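Local coordinates for protein vanadium-dependent haloperoxidase (Zobellia galactanivorans, PDB 4CIT) that binds vanadate and, as a bacterial vanadium-dependent iodoperoxidase, probably catalyses the oxidation of iodide by hydrogen peroxide, at residues Y74-A79 / T95-P100; N83-A88 / K446-S451; R190-P195 / N336-E341; F361-S366 / I423-A428. All blocks are in the same frame, centred on the assembly; numbering follows the deposited sequence. Where two conformers were deposited one is given.

Contact 1: Y74-A79 / T95-P100. With NA (sodium ion), chain G.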
# COMPACT_ATOMS: atom_id res chain seq x y z
N TYR A 74 -6.77 -10.51 -11.36
CA TYR A 74 -7.52 -11.45 -10.54
C TYR A 74 -8.83 -11.80 -11.16
O TYR A 74 -9.23 -12.98 -11.23
CB TYR A 74 -7.76 -10.88 -9.10
CG TYR A 74 -8.59 -11.85 -8.28
CD1 TYR A 74 -8.01 -12.95 -7.71
CD2 TYR A 74 -10.00 -11.68 -8.21
CE1 TYR A 74 -8.76 -13.93 -7.13
CE2 TYR A 74 -10.77 -12.65 -7.57
CZ TYR A 74 -10.11 -13.71 -6.93
OH TYR A 74 -10.86 -14.66 -6.27
N GLU A 75 -9.53 -10.80 -11.72
CA GLU A 75 -10.79 -11.17 -12.39
C GLU A 75 -10.64 -12.19 -13.54
O GLU A 75 -11.51 -13.04 -13.78
CB GLU A 75 -11.59 -9.96 -12.86
CG GLU A 75 -12.13 -9.11 -11.72
CD GLU A 75 -13.16 -9.93 -10.88
OE1 GLU A 75 -14.27 -10.34 -11.37
OE2 GLU A 75 -12.79 -10.34 -9.79
N ILE A 76 -9.61 -12.06 -14.28
CA ILE A 76 -9.27 -13.06 -15.36
C ILE A 76 -9.09 -14.45 -14.82
O ILE A 76 -9.71 -15.45 -15.30
CB ILE A 76 -8.14 -12.58 -16.24
CG1 ILE A 76 -8.58 -11.39 -17.09
CG2 ILE A 76 -7.68 -13.76 -17.15
CD1 ILE A 76 -7.40 -10.64 -17.74
N VAL A 77 -8.31 -14.54 -13.75
CA VAL A 77 -8.18 -15.78 -13.02
C VAL A 77 -9.47 -16.33 -12.50
O VAL A 77 -9.78 -17.52 -12.75
CB VAL A 77 -7.15 -15.66 -11.91
CG1 VAL A 77 -7.13 -16.90 -11.04
CG2 VAL A 77 -5.82 -15.44 -12.51
N ALA A 78 -10.29 -15.53 -11.83
CA ALA A 78 -11.58 -15.94 -11.28
C ALA A 78 -12.58 -16.45 -12.38
O ALA A 78 -13.35 -17.38 -12.18
CB ALA A 78 -12.21 -14.85 -10.51
N ALA A 79 -12.48 -15.85 -13.52
CA ALA A 79 -13.43 -16.19 -14.57
C ALA A 79 -13.12 -17.59 -15.13
O ALA A 79 -13.96 -18.21 -15.84
CB ALA A 79 -13.32 -15.17 -15.66
N THR A 95 -18.76 -4.54 -11.79
CA THR A 95 -19.54 -5.55 -12.51
C THR A 95 -18.72 -6.57 -13.26
O THR A 95 -17.49 -6.50 -13.37
CB THR A 95 -20.50 -4.89 -13.55
OG1 THR A 95 -19.73 -4.22 -14.55
CG2 THR A 95 -21.52 -3.94 -12.84
N ALA A 96 -19.41 -7.59 -13.76
CA ALA A 96 -18.69 -8.71 -14.39
C ALA A 96 -17.83 -8.32 -15.60
O ALA A 96 -18.27 -7.58 -16.53
CB ALA A 96 -19.64 -9.86 -14.69
N ILE A 97 -16.61 -8.86 -15.64
CA ILE A 97 -15.75 -8.68 -16.84
C ILE A 97 -16.28 -9.49 -18.02
O ILE A 97 -17.00 -10.47 -17.83
CB ILE A 97 -14.27 -9.04 -16.63
CG1 ILE A 97 -14.06 -10.47 -16.15
CG2 ILE A 97 -13.56 -8.04 -15.63
CD1 ILE A 97 -12.67 -11.00 -16.41
N PRO A 98 -15.87 -9.10 -19.22
CA PRO A 98 -16.20 -9.90 -20.36
C PRO A 98 -15.61 -11.27 -20.21
O PRO A 98 -14.49 -11.38 -19.75
CB PRO A 98 -15.50 -9.17 -21.54
CG PRO A 98 -15.17 -7.83 -21.05
CD PRO A 98 -15.21 -7.83 -19.57
N GLU A 99 -16.33 -12.31 -20.66
CA GLU A 99 -15.81 -13.68 -20.74
C GLU A 99 -14.92 -13.86 -21.97
O GLU A 99 -15.12 -13.19 -22.93
CB GLU A 99 -17.00 -14.65 -20.83
CG GLU A 99 -17.81 -14.73 -19.52
CD GLU A 99 -17.14 -15.55 -18.39
OE1 GLU A 99 -16.02 -16.13 -18.50
OE2 GLU A 99 -17.74 -15.59 -17.32
N PRO A 100 -13.99 -14.83 -21.97
CA PRO A 100 -13.17 -15.04 -23.11
C PRO A 100 -13.98 -15.75 -24.21
O PRO A 100 -14.96 -16.48 -23.92
CB PRO A 100 -12.09 -15.93 -22.59
CG PRO A 100 -12.62 -16.65 -21.40
CD PRO A 100 -13.58 -15.66 -20.80
NA NA G . -13.97 -18.84 -10.63
O HOH W 1 -16.45 -17.60 -15.78
O HOH W 2 -16.24 -17.06 -10.57
O HOH W 3 -14.90 -20.21 -12.27
O HOH W 4 -15.31 -20.16 -9.15
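Ile97 lays its CD1 methyl across one side of helix 59-80, at Glu75, Ile76 and Ala79, where it meets backbone as much as side chain: CD1 sits 3.5 Å from Glu75 O. That carbonyl is already engaged in the helix, accepting from Ala79 N, and the methyl packs against it. CG1 of Ile97 stands between its backbone N and carbonyl carbon (chi1 57°), and an anti chi2 (159°) carries CD1 on to the helix. The same methyl lies 3.9 Å from Glu75 CB, 4.2 Å from Ile76 CG1 and 4.3 Å from Ala79 CB; the Ile76 and Ile97 side chains cross at about a right angle. Tyr155 and His162 of helix 146-167 also touch Ile97, which thus links two helices through the loop. Of the Glu75 side chain, CB makes the contact, touching CD1 and CG2 of Ile97. Its chain bends at chi2 (-64°), and the carboxylate is held by Ser86 OG and Leu87 N of the following loop. Further along, Glu99 meets the helix largely through water: one molecule lies 2.6 Å from Ala79 O and 2.8 Å from Glu99 OE2, bridging a late helix carbonyl to the carboxylate. The neighbouring Ala78 O turns to the sodium ion at 2.2 Å. Asn81 O, Tyr84 O and three waters bring the ligands to six, and the cation probably offsets the partial negative charge of the helix end. Such a cluster of backbone carbonyls and waters around sodium is typical of a cation site at the C-terminal end of a helix.

Contact 2: N83-A88 / K446-S451. With NA (sodium ion), chain G.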
# COMPACT_ATOMS: atom_id res chain seq x y z
N ASN A 83 -11.56 -22.47 -8.53
CA ASN A 83 -11.26 -22.31 -7.14
C ASN A 83 -11.37 -20.85 -6.58
O ASN A 83 -11.19 -20.65 -5.38
CB ASN A 83 -9.84 -22.79 -6.85
CG ASN A 83 -9.61 -24.25 -7.29
OD1 ASN A 83 -8.88 -24.54 -8.24
ND2 ASN A 83 -10.24 -25.12 -6.67
N TYR A 84 -11.57 -19.83 -7.44
CA TYR A 84 -11.53 -18.42 -7.05
C TYR A 84 -12.75 -17.74 -7.52
O TYR A 84 -13.10 -17.91 -8.69
CB TYR A 84 -10.28 -17.73 -7.63
CG TYR A 84 -9.05 -18.23 -7.03
CD1 TYR A 84 -8.64 -17.79 -5.77
CD2 TYR A 84 -8.31 -19.22 -7.66
CE1 TYR A 84 -7.53 -18.38 -5.13
CE2 TYR A 84 -7.15 -19.77 -7.06
CZ TYR A 84 -6.75 -19.30 -5.83
OH TYR A 84 -5.63 -19.89 -5.28
N ASN A 85 -13.45 -17.05 -6.64
CA ASN A 85 -14.67 -16.33 -6.99
C ASN A 85 -14.42 -14.95 -7.49
O ASN A 85 -13.50 -14.28 -7.01
CB ASN A 85 -15.63 -16.19 -5.83
CG ASN A 85 -16.17 -17.51 -5.34
OD1 ASN A 85 -16.19 -18.55 -6.03
ND2 ASN A 85 -16.60 -17.48 -4.13
N SER A 86 -15.28 -14.45 -8.38
CA SER A 86 -15.14 -13.10 -8.88
C SER A 86 -15.42 -12.06 -7.79
O SER A 86 -16.23 -12.32 -6.89
CB SER A 86 -16.14 -12.92 -10.01
OG SER A 86 -16.18 -11.59 -10.45
N LEU A 87 -14.72 -10.93 -7.87
CA LEU A 87 -14.91 -9.79 -6.98
C LEU A 87 -16.06 -8.92 -7.47
O LEU A 87 -16.45 -7.92 -6.84
CB LEU A 87 -13.60 -8.97 -6.85
CG LEU A 87 -12.61 -9.68 -5.95
CD1 LEU A 87 -11.30 -8.97 -6.06
CD2 LEU A 87 -13.12 -9.76 -4.50
N ALA A 88 -16.58 -9.23 -8.67
CA ALA A 88 -17.71 -8.43 -9.15
C ALA A 88 -18.89 -8.66 -8.17
O ALA A 88 -19.11 -9.78 -7.66
CB ALA A 88 -18.16 -8.89 -10.57
N LYS A 446 -15.35 -9.85 4.71
CA LYS A 446 -16.32 -9.47 3.69
C LYS A 446 -16.01 -10.18 2.37
O LYS A 446 -16.94 -10.75 1.78
CB LYS A 446 -16.44 -7.97 3.55
CG LYS A 446 -17.45 -7.56 2.49
CD LYS A 446 -17.66 -6.09 2.53
CE LYS A 446 -18.28 -5.60 1.23
NZ LYS A 446 -18.62 -4.14 1.25
N LEU A 447 -14.75 -10.17 1.89
CA LEU A 447 -14.40 -10.69 0.56
C LEU A 447 -14.34 -12.23 0.53
O LEU A 447 -13.58 -12.86 1.27
CB LEU A 447 -13.07 -10.13 -0.01
CG LEU A 447 -13.06 -8.60 -0.13
CD1 LEU A 447 -11.71 -8.16 -0.75
CD2 LEU A 447 -14.25 -8.08 -0.93
N HIS A 448 -15.15 -12.83 -0.29
CA HIS A 448 -15.10 -14.31 -0.48
C HIS A 448 -14.47 -14.57 -1.77
O HIS A 448 -15.14 -14.50 -2.83
CB HIS A 448 -16.48 -14.87 -0.40
CG HIS A 448 -16.55 -16.36 -0.40
ND1 HIS A 448 -17.70 -17.04 -0.76
CD2 HIS A 448 -15.62 -17.31 -0.12
CE1 HIS A 448 -17.47 -18.34 -0.72
NE2 HIS A 448 -16.23 -18.52 -0.31
N MET A 449 -13.20 -14.88 -1.75
CA MET A 449 -12.44 -15.14 -2.96
C MET A 449 -12.10 -16.61 -3.13
O MET A 449 -12.30 -17.16 -4.17
CB MET A 449 -11.20 -14.20 -3.00
CG MET A 449 -11.58 -12.71 -2.98
SD MET A 449 -10.16 -11.48 -2.64
CE MET A 449 -9.02 -11.87 -3.87
N LEU A 450 -11.45 -17.20 -2.14
CA LEU A 450 -11.04 -18.59 -2.20
C LEU A 450 -12.22 -19.49 -1.92
O LEU A 450 -12.89 -19.39 -0.88
CB LEU A 450 -9.93 -18.86 -1.22
CG LEU A 450 -9.46 -20.34 -1.21
CD1 LEU A 450 -8.78 -20.81 -2.49
CD2 LEU A 450 -8.57 -20.50 -0.04
N SER A 451 -12.47 -20.41 -2.85
CA SER A 451 -13.61 -21.26 -2.78
C SER A 451 -13.38 -22.60 -3.58
O SER A 451 -13.74 -22.69 -4.73
CB SER A 451 -14.80 -20.46 -3.28
OG SER A 451 -15.97 -21.21 -3.19
NA NA G . -13.97 -18.84 -10.63
O HOH W 5 -18.68 -19.67 -3.51
O HOH W 2 -16.24 -17.06 -10.57
O HOH W 3 -14.90 -20.21 -12.27
O HOH W 4 -15.31 -20.16 -9.15
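With CG of Asn85 anti to its carbonyl carbon (chi1 -64°) and CG of His448 anti to its backbone N (chi1 -173°), the two CG atoms come to the same side of the bridge between these chains. Asn85 ND2 lies 3.5 Å above one face of the His448 ring, offset toward the rim, and the amide and ring planes are 87° apart. The same ND2 donates to a water at 3.1 Å, which in turn is 3.1 Å from Ser451 OG, so the amide nitrogen both packs on the imidazole and is linked by water to Ser451. The two backbones run nearly antiparallel and form a single beta bridge, with Tyr84 and Leu450 as a non-hydrogen-bonded pair. Asn85 N donates to Met449 O (2.7 Å) and Ser451 N to Asn83 O (2.8 Å). Apolar contacts flank the bridge: Leu87 CD2 packs 3.7 Å from Met449 CG, and Tyr84 CE1 is 3.8 Å from Leu450 CD1. Tyr74 of helix 59-80 and Phe312 of helix 307-335 adjoin this apolar side. Tyr84 O binds the sodium ion at 2.3 Å, together with Ala78 O and Asn81 O. Because this carbonyl shares its peptide group with Asn85 N, the cation would be expected to polarise that N-H and strengthen its bond to Met449 O, tying the C-terminal tail to the metal-bound loop.

Contact 3: R190-P195 / N336-E341. With VO4 (vanadate ion), chain F.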
# COMPACT_ATOMS: atom_id res chain seq x y z
N ARG A 190 -3.71 22.85 15.71
CA ARG A 190 -3.83 22.53 14.30
C ARG A 190 -2.49 22.23 13.62
O ARG A 190 -1.44 22.86 13.90
CB ARG A 190 -4.73 23.46 13.52
CG ARG A 190 -4.07 24.64 12.88
CD ARG A 190 -5.14 25.71 12.56
NE ARG A 190 -4.50 27.02 12.38
CZ ARG A 190 -4.18 27.56 11.21
NH1 ARG A 190 -4.43 26.92 10.07
NH2 ARG A 190 -3.59 28.75 11.17
N TRP A 191 -2.54 21.28 12.71
CA TRP A 191 -1.37 20.90 11.94
C TRP A 191 -0.79 22.12 11.17
O TRP A 191 -1.56 22.90 10.59
CB TRP A 191 -1.66 19.79 10.95
CG TRP A 191 -0.43 19.39 10.13
CD1 TRP A 191 0.61 18.67 10.50
CD2 TRP A 191 -0.19 19.77 8.77
NE1 TRP A 191 1.51 18.55 9.48
CE2 TRP A 191 1.04 19.22 8.39
CE3 TRP A 191 -0.90 20.54 7.85
CZ2 TRP A 191 1.61 19.40 7.15
CZ3 TRP A 191 -0.34 20.73 6.57
CH2 TRP A 191 0.87 20.16 6.23
N GLN A 192 0.51 22.24 11.26
CA GLN A 192 1.30 23.20 10.49
C GLN A 192 2.29 22.49 9.57
O GLN A 192 2.94 21.50 9.95
CB GLN A 192 2.21 24.00 11.44
CG GLN A 192 1.53 24.91 12.36
CD GLN A 192 2.56 25.65 13.19
OE1 GLN A 192 3.73 25.81 12.80
NE2 GLN A 192 2.19 25.92 14.36
N PRO A 193 2.48 23.00 8.35
CA PRO A 193 3.60 22.49 7.62
C PRO A 193 4.91 22.63 8.37
O PRO A 193 5.05 23.54 9.21
CB PRO A 193 3.64 23.35 6.33
CG PRO A 193 2.27 23.83 6.13
CD PRO A 193 1.78 24.04 7.58
N THR A 194 5.78 21.68 8.11
CA THR A 194 7.04 21.49 8.87
C THR A 194 8.28 21.65 8.04
O THR A 194 8.30 21.35 6.87
CB THR A 194 7.05 20.06 9.51
OG1 THR A 194 6.72 19.05 8.55
CG2 THR A 194 5.99 19.94 10.66
N PRO A 195 9.40 22.10 8.69
CA PRO A 195 10.65 22.20 7.96
C PRO A 195 11.22 20.86 7.61
O PRO A 195 10.91 19.83 8.28
CB PRO A 195 11.58 22.91 8.99
CG PRO A 195 11.06 22.41 10.34
CD PRO A 195 9.55 22.42 10.15
N ASN A 336 -6.70 16.77 12.12
CA ASN A 336 -5.77 17.77 11.65
C ASN A 336 -4.79 18.22 12.75
O ASN A 336 -4.71 19.39 13.11
CB ASN A 336 -6.56 18.95 11.09
CG ASN A 336 -5.70 19.94 10.35
OD1 ASN A 336 -4.77 19.59 9.62
ND2 ASN A 336 -6.03 21.19 10.49
N LEU A 337 -4.07 17.23 13.29
CA LEU A 337 -3.22 17.39 14.47
C LEU A 337 -1.80 17.74 14.17
O LEU A 337 -1.15 17.12 13.34
CB LEU A 337 -3.29 16.10 15.27
CG LEU A 337 -2.66 16.16 16.67
CD1 LEU A 337 -3.39 17.13 17.64
CD2 LEU A 337 -2.60 14.73 17.26
N ILE A 338 -1.29 18.70 14.95
CA ILE A 338 0.09 19.14 14.87
C ILE A 338 1.11 18.03 15.15
O ILE A 338 0.86 17.16 15.98
CB ILE A 338 0.21 20.29 15.91
CG1 ILE A 338 1.45 21.14 15.69
CG2 ILE A 338 0.08 19.74 17.33
CD1 ILE A 338 1.26 22.53 16.39
N ARG A 339 2.24 18.04 14.41
CA ARG A 339 3.30 17.11 14.56
C ARG A 339 4.20 17.45 15.74
O ARG A 339 4.28 18.62 16.15
CB ARG A 339 4.12 17.06 13.26
CG ARG A 339 3.37 16.46 12.13
CD ARG A 339 3.44 14.93 12.20
NE ARG A 339 2.85 14.33 10.99
CZ ARG A 339 3.12 13.12 10.53
NH1 ARG A 339 3.86 12.26 11.21
NH2 ARG A 339 2.50 12.70 9.43
N PRO A 340 4.83 16.42 16.35
CA PRO A 340 5.63 16.58 17.53
C PRO A 340 6.75 17.64 17.44
O PRO A 340 6.88 18.45 18.41
CB PRO A 340 6.23 15.19 17.75
CG PRO A 340 5.28 14.26 17.16
CD PRO A 340 4.76 15.00 15.94
N GLU A 341 7.48 17.70 16.32
CA GLU A 341 8.57 18.69 16.24
C GLU A 341 8.09 20.12 16.38
O GLU A 341 8.81 20.96 16.96
CB GLU A 341 9.41 18.54 14.97
CG GLU A 341 8.75 18.91 13.67
CD GLU A 341 9.82 18.95 12.56
OE1 GLU A 341 10.67 19.88 12.49
OE2 GLU A 341 9.92 17.98 11.83
O4 VO4 F . 3.94 9.96 9.33
O HOH W 6 -4.04 22.89 9.35
O HOH W 7 2.88 20.33 12.57
O HOH W 8 11.32 17.47 9.76
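Backbones of 190-195 and 336-341 point roughly the same way end to end (42° apart) and are joined by a single bridge at Arg190 and Leu337, with Trp191 N donating to Asn336 O at 2.9 Å and Ile338 bonded to Gly189. Trp191 CB lies 3.6 Å from Leu337 O. With CG anti to the backbone N (chi1 179°), the indole starts out beside the carbonyl carbon, and its edge lies next to Arg339. There Arg339 CG meets the ring edge in its plane, 3.9 Å from Trp191 NE1, while the indole and guanidinium planes stand 62° apart. The arginine then bends at chi2. Its guanidinium turns its in-plane edge to vanadate, NH1 and NH2 gripping the single oxygen O4 at 3.0 and 3.1 Å. NE is also bonded to Phe361 O and NH1 to Ile423 O, which fix the rotation of the group. Arg339 is the N-cap residue of helix 340-347 and, with Lys332 and Pro340, matches the KX6RP signature of the PAP2 superfamily, to which vanadium haloperoxidases belong. Trp191 therefore acts as a second-shell neighbour, packing on the aliphatic part of an oxyanion-binding arginine. A water links the two backbones, 2.9 Å from Gln192 O and 3.0 Å from Arg339 N. At the far end Glu341 and Pro195 slide past each other in opposite directions, with Glu341 OE1 3.3 Å from Pro195 CG. Glu341 OE2 takes a hydrogen bond from Thr358 OG1 and another from a water shared with Pro195 O.

Contact 4: F361-S366 / I423-A428. With VO4 (vanadate ion), chain B; VO4 (vanadate ion), chain D; VO4 (vanadate ion), chain E; VO4 (vanadate ion), chain F.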
# COMPACT_ATOMS: atom_id res chain seq x y z
N PHE A 361 1.97 15.95 6.29
CA PHE A 361 0.57 15.71 6.47
C PHE A 361 0.27 15.60 7.95
O PHE A 361 1.24 15.34 8.75
CB PHE A 361 0.00 14.53 5.67
CG PHE A 361 0.89 13.35 5.55
CD1 PHE A 361 0.94 12.40 6.54
CD2 PHE A 361 1.66 13.19 4.43
CE1 PHE A 361 1.70 11.28 6.44
CE2 PHE A 361 2.47 12.10 4.29
CZ PHE A 361 2.54 11.15 5.32
N PRO A 362 -1.00 15.81 8.35
CA PRO A 362 -1.33 15.78 9.76
C PRO A 362 -1.02 14.44 10.44
O PRO A 362 -0.82 13.39 9.80
CB PRO A 362 -2.82 16.08 9.79
CG PRO A 362 -3.01 16.90 8.58
CD PRO A 362 -2.16 16.24 7.58
N GLU A 363 -0.97 14.50 11.74
CA GLU A 363 -0.38 13.46 12.60
C GLU A 363 -1.24 12.21 12.90
O GLU A 363 -0.66 11.10 13.04
CB GLU A 363 0.13 14.09 13.86
CG GLU A 363 1.07 13.22 14.65
CD GLU A 363 0.44 12.20 15.52
OE1 GLU A 363 -0.73 12.36 15.97
OE2 GLU A 363 1.18 11.24 15.84
N TYR A 364 -2.55 12.32 13.00
CA TYR A 364 -3.32 11.26 13.68
C TYR A 364 -4.37 10.71 12.73
O TYR A 364 -5.14 11.48 12.22
CB TYR A 364 -4.02 11.86 14.90
CG TYR A 364 -4.80 10.90 15.76
CD1 TYR A 364 -4.23 10.13 16.72
CD2 TYR A 364 -6.18 10.73 15.54
CE1 TYR A 364 -4.98 9.27 17.51
CE2 TYR A 364 -6.95 9.90 16.31
CZ TYR A 364 -6.35 9.18 17.29
OH TYR A 364 -7.09 8.38 18.10
N THR A 365 -4.48 9.44 12.49
CA THR A 365 -3.60 8.35 12.98
C THR A 365 -2.43 8.15 12.01
O THR A 365 -2.37 8.78 10.92
CB THR A 365 -4.42 7.04 13.04
OG1 THR A 365 -5.16 6.95 11.80
CG2 THR A 365 -5.31 7.00 14.28
N SER A 366 -1.44 7.34 12.39
CA SER A 366 -0.24 7.07 11.61
C SER A 366 -0.51 6.13 10.43
O SER A 366 -1.08 5.06 10.65
CB SER A 366 0.79 6.39 12.50
OG SER A 366 1.80 5.70 11.71
N ILE A 423 8.25 11.37 14.87
CA ILE A 423 7.24 12.01 14.05
C ILE A 423 5.78 11.70 14.41
O ILE A 423 4.88 12.28 13.86
CB ILE A 423 7.49 11.83 12.52
CG1 ILE A 423 7.24 10.40 12.08
CG2 ILE A 423 8.87 12.39 12.18
CD1 ILE A 423 8.31 9.42 12.39
N HIS A 424 5.56 10.71 15.26
CA HIS A 424 4.22 10.36 15.78
C HIS A 424 4.22 10.27 17.25
O HIS A 424 5.15 9.74 17.86
CB HIS A 424 3.68 9.04 15.18
CG HIS A 424 3.13 9.17 13.78
ND1 HIS A 424 2.02 9.91 13.47
CD2 HIS A 424 3.61 8.71 12.60
CE1 HIS A 424 1.79 9.83 12.16
NE2 HIS A 424 2.75 9.12 11.61
N TYR A 425 3.10 10.64 17.85
CA TYR A 425 2.84 10.35 19.27
C TYR A 425 2.33 8.91 19.45
O TYR A 425 1.80 8.28 18.51
CB TYR A 425 1.74 11.29 19.83
CG TYR A 425 1.90 12.78 19.51
CD1 TYR A 425 2.76 13.57 20.16
CD2 TYR A 425 1.20 13.32 18.47
CE1 TYR A 425 2.93 14.94 19.83
CE2 TYR A 425 1.31 14.67 18.13
CZ TYR A 425 2.21 15.48 18.80
OH TYR A 425 2.26 16.79 18.35
N ARG A 426 2.34 8.42 20.69
CA ARG A 426 1.85 7.10 20.99
C ARG A 426 0.46 6.83 20.49
O ARG A 426 0.19 5.70 19.95
CB ARG A 426 2.00 6.80 22.51
CG ARG A 426 1.43 5.44 22.97
CD ARG A 426 1.60 5.34 24.48
NE ARG A 426 3.01 5.15 24.79
CZ ARG A 426 3.67 3.99 24.75
NH1 ARG A 426 3.02 2.85 24.51
NH2 ARG A 426 4.99 3.95 25.01
N ALA A 427 -0.47 7.74 20.72
CA ALA A 427 -1.89 7.49 20.33
C ALA A 427 -2.05 7.23 18.85
O ALA A 427 -2.78 6.29 18.43
CB ALA A 427 -2.79 8.59 20.77
N ALA A 428 -1.35 8.03 18.01
CA ALA A 428 -1.45 7.86 16.55
C ALA A 428 -0.96 6.50 16.11
O ALA A 428 -1.54 5.87 15.22
CB ALA A 428 -0.63 8.95 15.86
V VO4 B . 2.97 8.72 9.50
O2 VO4 D . 3.38 7.00 10.09
O3 VO4 E . 1.30 9.06 9.31
O4 VO4 F . 3.94 9.96 9.33
O HOH W 9 -1.41 11.12 18.40
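This contact forms part of the vanadate site, where the SGH sequence starting at Ser366 meets His424, the last residue of the RX5H signature that starts at Arg418. His424 NE2 binds the vanadium at 2.2 Å. On the other side of the imidazole, ND1 donates to Glu363 OE2 at 2.8 Å; the acceptor lies close to the ring plane, although the carboxylate is turned 60° against it. Tyr425 N donates to the same oxygen, again at 2.8 Å. The two donors reach OE2 from opposite faces of the carboxylate, which fixes both the acid and the histidine backbone next to it. Ser366 covers one face of the imidazole, its CB 3.5 Å from the ring centroid in a CH-pi contact. With OG anti to the backbone N (chi1 160°), the hydroxyl extends to vanadate oxygen O2, donating at 2.6 Å, and also accepts from Ser369 N as the N-cap of helix 367-383. Phe361 lines the pocket with its ring edge, CE1 lying 3.7 Å from vanadate oxygen O3. Farther from the ligand, Ser366 N donates to Ala428 O (3.2 Å), and Tyr364 CD1 packs 3.9 Å from Ala428 CB, joining the loop to the first turn of helix 426-446. Lys332, Arg339, Gly367, His368 and Arg418 complete the oxyanion cage. One histidine on vanadium, surrounded by basic and hydroxyl donors, is typical of vanadium haloperoxidases; related PAP2 phosphatases use a similar pocket for phosphate.

In the fold
The four contacts form two pairs on opposite sides of the chain's centre. Contacts 1 and 2 share the sodium ion, three of its waters and the chain leaving helix 59-80; they touch through Glu75 with Ser86 and Tyr74 with Asn85. Contacts 3 and 4, with centres about 10 Å apart, share the vanadate and meet at Ile338 with Tyr425 and Arg339 with Ile423. Contact 4 is buried; the others are partly exposed. Chemistry follows place: the sodium pair relies on backbone carbonyls, water and apolar side chains, whereas the vanadate pair uses histidine, serine and arginine side chains, contact 3 supplying Arg339 and, behind it, Trp191 as a second-shell neighbour.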